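Side-chain contact in multicopper oxidase (Pseudomonas thermotolerans, PDB 6VOW), which probably couples the oxidation of phenolic, lignin-related substrates to the reduction of dioxygen to water at its copper centres, as laccases do: residues G97-L102 with A311-E316. Sequence-based numbering, arbitrary orientation.
Sequences GIRLPL and ANPVAE
Two groups hold NH2 of Arg99: the carboxylate of Asp129, through a salt bridge to OD1, and the backbone carbonyl of Pro313, through a weak hydrogen bond. The second bond runs 3.1 Å from Arg99 NH2 to Pro313 O and is bent to 133° at the hydrogen. Pro313 is the centre of an inverse gamma turn, in which Val314 N makes a weak hydrogen bond back to Asn312 O; a proline, with phi held by its ring at -77°, suits that place. In this three-domain fold of cupredoxin type, the contact ties the loop that follows strand 94-96 to the linker leading into strand 323-329. Arginine fits because it is long enough to span the gap between backbones whose closest CA atoms, Arg99 and Val314, are 9.3 Å apart. Its CB points toward the linker; the chain runs straight to CD and bends at chi3 (-75°), which sets the tilt of the guanidinium. The carbonyl oxygen approaches that plane obliquely, whereas Val314 CA lies over one face, 4.1 Å from Arg99 NH1. A leucine in place of Arg99 would probably leave Asp129 without this salt-bridge partner and the Pro313 carbonyl without this donor. Val314 adds mainly backbone here, its side chain also touching His249 and Phe411. At the guanidinium edge, in its plane, Pro313 CG sits 3.9 Å from Arg99 NH2.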
loop_
_atom_site.group_PDB
_atom_site.type_symbol
_atom_site.label_atom_id
_atom_site.label_comp_id
_atom_site.label_asym_id
_atom_site.label_seq_id
_atom_site.Cartn_x
_atom_site.Cartn_y
_atom_site.Cartn_z
ATOM N N GLY A 97 -3.443 -3.828 4.487
ATOM C CA GLY A 97 -4.762 -3.837 3.912
ATOM C C GLY A 97 -5.608 -5.067 4.332
ATOM O O GLY A 97 -6.837 -5.095 4.161
ATOM N N ILE A 98 -4.947 -6.079 4.859
ATOM C CA ILE A 98 -5.624 -7.301 5.228
ATOM C C ILE A 98 -6.318 -7.088 6.535
ATOM O O ILE A 98 -5.717 -6.683 7.486
ATOM C CB ILE A 98 -4.662 -8.514 5.380
ATOM C CG1 ILE A 98 -3.867 -8.773 4.070
ATOM C CG2 ILE A 98 -5.469 -9.766 5.810
ATOM C CD1 ILE A 98 -4.751 -8.951 2.925
ATOM N N ARG A 99 -7.602 -7.390 6.578
ATOM C CA ARG A 99 -8.346 -7.469 7.833
ATOM C C ARG A 99 -8.065 -8.859 8.443
ATOM O O ARG A 99 -8.642 -9.831 8.102
ATOM C CB ARG A 99 -9.819 -7.262 7.569
ATOM C CG ARG A 99 -10.059 -6.043 6.698
ATOM C CD ARG A 99 -11.534 -5.830 6.472
ATOM N NE ARG A 99 -12.026 -6.824 5.516
ATOM C CZ ARG A 99 -13.151 -7.509 5.620
ATOM N NH1 ARG A 99 -13.972 -7.355 6.670
ATOM N NH2 ARG A 99 -13.468 -8.371 4.656
ATOM N N LEU A 100 -7.119 -8.903 9.339
ATOM C CA LEU A 100 -6.760 -10.116 10.017
ATOM C C LEU A 100 -6.843 -9.833 11.503
ATOM O O LEU A 100 -7.101 -8.728 11.890
ATOM C CB LEU A 100 -5.356 -10.489 9.636
ATOM C CG LEU A 100 -4.359 -9.320 9.422
ATOM C CD1 LEU A 100 -4.083 -8.409 10.652
ATOM C CD2 LEU A 100 -3.063 -9.967 9.005
ATOM N N PRO A 101 -6.686 -10.855 12.353
ATOM C CA PRO A 101 -6.717 -10.615 13.790
ATOM C C PRO A 101 -5.512 -9.855 14.238
ATOM O O PRO A 101 -4.400 -10.030 13.655
ATOM C CB PRO A 101 -6.601 -11.992 14.371
ATOM C CG PRO A 101 -7.325 -12.788 13.396
ATOM C CD PRO A 101 -6.830 -12.273 12.072
ATOM N N LEU A 102 -5.688 -9.139 15.333
ATOM C CA LEU A 102 -4.617 -8.253 15.840
ATOM C C LEU A 102 -3.301 -8.979 16.013
ATOM O O LEU A 102 -2.224 -8.431 15.714
ATOM C CB LEU A 102 -4.984 -7.751 17.188
ATOM C CG LEU A 102 -3.975 -6.690 17.735
ATOM C CD1 LEU A 102 -3.956 -5.398 16.942
ATOM C CD2 LEU A 102 -4.391 -6.384 19.143
ATOM N N ALA A 311 -17.731 -7.101 -5.004
ATOM C CA ALA A 311 -17.348 -6.439 -3.773
ATOM C C ALA A 311 -16.756 -7.460 -2.811
ATOM O O ALA A 311 -17.232 -8.545 -2.656
ATOM C CB ALA A 311 -18.542 -5.737 -3.150
ATOM N N ASN A 312 -15.655 -7.109 -2.197
ATOM C CA ASN A 312 -15.217 -7.803 -0.970
ATOM C C ASN A 312 -16.253 -7.737 0.185
ATOM O O ASN A 312 -17.041 -6.795 0.227
ATOM C CB ASN A 312 -13.883 -7.208 -0.630
ATOM C CG ASN A 312 -12.871 -7.685 -1.593
ATOM O OD1 ASN A 312 -12.936 -8.836 -1.986
ATOM N ND2 ASN A 312 -11.984 -6.825 -2.048
ATOM N N PRO A 313 -16.276 -8.742 1.077
ATOM C CA PRO A 313 -17.217 -8.816 2.178
ATOM C C PRO A 313 -16.868 -7.882 3.355
ATOM O O PRO A 313 -16.516 -8.343 4.444
ATOM C CB PRO A 313 -17.106 -10.296 2.632
ATOM C CG PRO A 313 -15.676 -10.618 2.365
ATOM C CD PRO A 313 -15.423 -9.973 1.028
ATOM N N VAL A 314 -17.013 -6.588 3.128
ATOM C CA VAL A 314 -16.689 -5.566 4.101
ATOM C C VAL A 314 -17.997 -5.081 4.691
ATOM O O VAL A 314 -19.010 -5.030 4.054
ATOM C CB VAL A 314 -15.997 -4.403 3.411
ATOM C CG1 VAL A 314 -15.344 -3.505 4.432
ATOM C CG2 VAL A 314 -14.981 -4.879 2.418
ATOM N N ALA A 315 -17.950 -4.702 5.947
ATOM C CA ALA A 315 -19.143 -4.345 6.679
ATOM C C ALA A 315 -19.610 -2.947 6.241
ATOM O O ALA A 315 -18.913 -1.975 6.439
ATOM C CB ALA A 315 -18.844 -4.420 8.192
ATOM N N GLU A 316 -20.773 -2.870 5.594
ATOM C CA GLU A 316 -21.335 -1.610 5.154
ATOM C C GLU A 316 -21.443 -0.679 6.318
ATOM O O GLU A 316 -22.042 -1.010 7.327
ATOM C CB GLU A 316 -22.719 -1.804 4.535
ATOM C CG GLU A 316 -23.220 -0.594 3.760
ATOM C CD GLU A 316 -22.241 -0.071 2.709
ATOM O OE1 GLU A 316 -22.090 -0.740 1.646
ATOM O OE2 GLU A 316 -21.632 1.017 2.948
#